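Local coordinates for lipid Binding Protein (Caenorhabditis elegans, PDB 6C1Z), which binds unsaturated fatty acids such as oleic acid as a lysosomal lipid chaperone and carries them into the nucleus, where it activates longevity-promoting genes, at residues 12-17 with 131-136. Residues are numbered along the deposited sequence; the frame is centred on the assembly and turned at random.
Sequences WKLVHS and CRREFV. With SO4 (sulfate ion), chain C.
A classic beta bulge interrupts the antiparallel pairing of the first and last strands, 10-18 and 129-137, which joins the two ends of the chain in the beta-barrel of the fatty-acid-binding protein fold. Val15 and His16 both lie opposite Glu134, whose carbonyl O takes two bonds in its plane, from Val15 N at 2.9 Å and, less straight, from His16 N at 3.2 Å. On the Lys13 side of the bulge the ladder is regular: Lys13 and Val136 form a hydrogen-bonded pair, each N-H directed at the other's carbonyl.

Leu14 wedges between two flat groups on the face it shares with Phe135, Arg133 and Ser17. With CG anti to the backbone N (chi1 -174°), its two methyls divide the work. Leu14 CD1 sits over one face of the Phe135 ring, 4.0 Å from the ring centroid, in a CH-pi contact; Leu14 CD2 lies over one face of the Arg133 guanidinium, near its rim and 3.6 Å from Arg133 NH1. Strand 119-126 also packs against Phe135, through Leu120 and Gln122. Val15, the extra residue of the bulge, sets CG1 against Val136 CG2 at 3.7 Å, the two side chains crossing nearly at right angles.

The Arg133 chain bends at chi2 (141°) and chi3 (100°), bringing the guanidinium back to Ser17; Phe20 adds a cation-pi contact. A sulfate, probably from the crystallisation liquor, is held by Phe20 N and Glu21 N. Ser17 OG, anti to its own backbone N, accepts from Arg133 NH1 in the guanidinium plane at 2.8 Å and donates to sulfate O2 at 2.7 Å.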
loop_
_atom_site.group_PDB
_atom_site.type_symbol
_atom_site.label_atom_id
_atom_site.label_comp_id
_atom_site.label_asym_id
_atom_site.label_seq_id
_atom_site.Cartn_x
_atom_site.Cartn_y
_atom_site.Cartn_z
ATOM N N TRP A 12 11.459 0.093 5.839
ATOM C CA TRP A 12 10.542 0.540 6.873
ATOM C C TRP A 12 9.895 -0.682 7.518
ATOM O O TRP A 12 9.513 -1.627 6.818
ATOM C CB TRP A 12 9.455 1.422 6.228
ATOM C CG TRP A 12 9.945 2.652 5.511
ATOM C CD1 TRP A 12 10.246 2.763 4.176
ATOM C CD2 TRP A 12 10.172 3.954 6.080
ATOM N NE1 TRP A 12 10.655 4.046 3.886
ATOM C CE2 TRP A 12 10.618 4.789 5.039
ATOM C CE3 TRP A 12 10.057 4.498 7.382
ATOM C CZ2 TRP A 12 10.903 6.134 5.239
ATOM C CZ3 TRP A 12 10.347 5.817 7.564
ATOM C CH2 TRP A 12 10.775 6.616 6.509
ATOM N N LYS A 13 9.782 -0.673 8.850
ATOM C CA LYS A 13 9.289 -1.810 9.627
ATOM C C LYS A 13 7.958 -1.431 10.274
ATOM O O LYS A 13 7.856 -0.376 10.910
ATOM C CB LYS A 13 10.299 -2.201 10.710
ATOM C CG LYS A 13 11.625 -2.709 10.176
ATOM C CD LYS A 13 11.517 -4.102 9.623
ATOM C CE LYS A 13 12.877 -4.602 9.190
ATOM N NZ LYS A 13 12.885 -6.059 8.875
ATOM N N LEU A 14 6.934 -2.284 10.119
ATOM C CA LEU A 14 5.632 -1.968 10.706
ATOM C C LEU A 14 5.717 -1.964 12.232
ATOM O O LEU A 14 6.193 -2.928 12.830
ATOM C CB LEU A 14 4.594 -2.999 10.258
ATOM C CG LEU A 14 3.162 -2.692 10.700
ATOM C CD1 LEU A 14 2.561 -1.570 9.896
ATOM C CD2 LEU A 14 2.277 -3.918 10.633
ATOM N N VAL A 15 5.241 -0.888 12.857
ATOM C CA VAL A 15 5.151 -0.799 14.309
ATOM C C VAL A 15 3.726 -0.640 14.830
ATOM O O VAL A 15 3.499 -0.856 16.027
ATOM C CB VAL A 15 6.063 0.310 14.875
ATOM C CG1 VAL A 15 7.507 -0.014 14.580
ATOM C CG2 VAL A 15 5.692 1.661 14.304
ATOM N N HIS A 16 2.752 -0.247 14.017
ATOM C CA HIS A 16 1.380 -0.147 14.501
ATOM C C HIS A 16 0.421 -0.357 13.340
ATOM O O HIS A 16 0.704 0.047 12.219
ATOM C CB HIS A 16 1.088 1.218 15.141
ATOM C CG HIS A 16 -0.354 1.419 15.486
ATOM N ND1 HIS A 16 -0.930 0.885 16.620
ATOM C CD2 HIS A 16 -1.342 2.074 14.834
ATOM C CE1 HIS A 16 -2.209 1.217 16.657
ATOM N NE2 HIS A 16 -2.484 1.938 15.585
ATOM N N SER A 17 -0.731 -0.958 13.638
ATOM C CA SER A 17 -1.762 -1.197 12.643
ATOM C C SER A 17 -3.131 -1.106 13.299
ATOM O O SER A 17 -3.319 -1.531 14.441
ATOM C CB SER A 17 -1.589 -2.571 11.977
ATOM O OG SER A 17 -2.550 -2.768 10.960
ATOM N N CYS A 131 -8.014 1.700 7.071
ATOM C CA CYS A 131 -6.946 1.061 7.834
ATOM C C CYS A 131 -5.804 2.062 7.963
ATOM O O CYS A 131 -5.491 2.764 7.003
ATOM C CB CYS A 131 -6.448 -0.215 7.112
ATOM S SG CYS A 131 -4.795 -0.781 7.587
ATOM N N ARG A 132 -5.167 2.105 9.132
ATOM C CA ARG A 132 -4.032 2.987 9.379
ATOM C C ARG A 132 -2.833 2.142 9.788
ATOM O O ARG A 132 -2.960 1.254 10.628
ATOM C CB ARG A 132 -4.348 4.010 10.488
ATOM C CG ARG A 132 -5.580 4.854 10.249
ATOM C CD ARG A 132 -5.923 5.757 11.441
ATOM N NE ARG A 132 -7.018 6.652 11.084
ATOM C CZ ARG A 132 -6.874 7.693 10.278
ATOM N NH1 ARG A 132 -5.678 7.978 9.780
ATOM N NH2 ARG A 132 -7.919 8.455 9.984
ATOM N N ARG A 133 -1.696 2.403 9.175
ATOM C CA ARG A 133 -0.467 1.700 9.503
ATOM C C ARG A 133 0.654 2.699 9.679
ATOM O O ARG A 133 0.670 3.754 9.044
ATOM C CB ARG A 133 -0.116 0.653 8.463
ATOM C CG ARG A 133 -0.742 -0.677 8.872
ATOM C CD ARG A 133 -1.289 -1.454 7.741
ATOM N NE ARG A 133 -0.393 -2.512 7.307
ATOM C CZ ARG A 133 -0.291 -3.707 7.885
ATOM N NH1 ARG A 133 -0.972 -3.988 8.976
ATOM N NH2 ARG A 133 0.533 -4.612 7.392
ATOM N N GLU A 134 1.571 2.377 10.585
ATOM C CA GLU A 134 2.722 3.209 10.881
ATOM C C GLU A 134 3.978 2.342 10.856
ATOM O O GLU A 134 3.996 1.241 11.428
ATOM C CB GLU A 134 2.533 3.854 12.248
ATOM C CG GLU A 134 3.660 4.737 12.688
ATOM C CD GLU A 134 3.418 5.285 14.079
ATOM O OE1 GLU A 134 3.163 4.478 14.997
ATOM O OE2 GLU A 134 3.459 6.519 14.245
ATOM N N PHE A 135 5.036 2.867 10.234
ATOM C CA PHE A 135 6.319 2.194 10.068
ATOM C C PHE A 135 7.445 3.088 10.563
ATOM O O PHE A 135 7.355 4.323 10.532
ATOM C CB PHE A 135 6.636 1.952 8.579
ATOM C CG PHE A 135 5.654 1.053 7.848
ATOM C CD1 PHE A 135 4.399 1.502 7.468
ATOM C CD2 PHE A 135 6.016 -0.248 7.500
ATOM C CE1 PHE A 135 3.545 0.690 6.795
ATOM C CE2 PHE A 135 5.154 -1.081 6.834
ATOM C CZ PHE A 135 3.920 -0.616 6.475
ATOM N N VAL A 136 8.525 2.451 11.028
ATOM C CA VAL A 136 9.752 3.146 11.409
ATOM C C VAL A 136 10.879 2.729 10.469
ATOM O O VAL A 136 10.882 1.622 9.910
ATOM C CB VAL A 136 10.163 2.889 12.870
ATOM C CG1 VAL A 136 9.054 3.286 13.798
ATOM C CG2 VAL A 136 10.576 1.428 13.073
HETATM S S SO4 C . -5.130 -4.970 12.639
HETATM O O1 SO4 C . -3.876 -5.716 12.675
HETATM O O2 SO4 C . -4.842 -3.672 12.020
HETATM O O3 SO4 C . -6.143 -5.711 11.912
HETATM O O4 SO4 C . -5.541 -4.766 14.031
#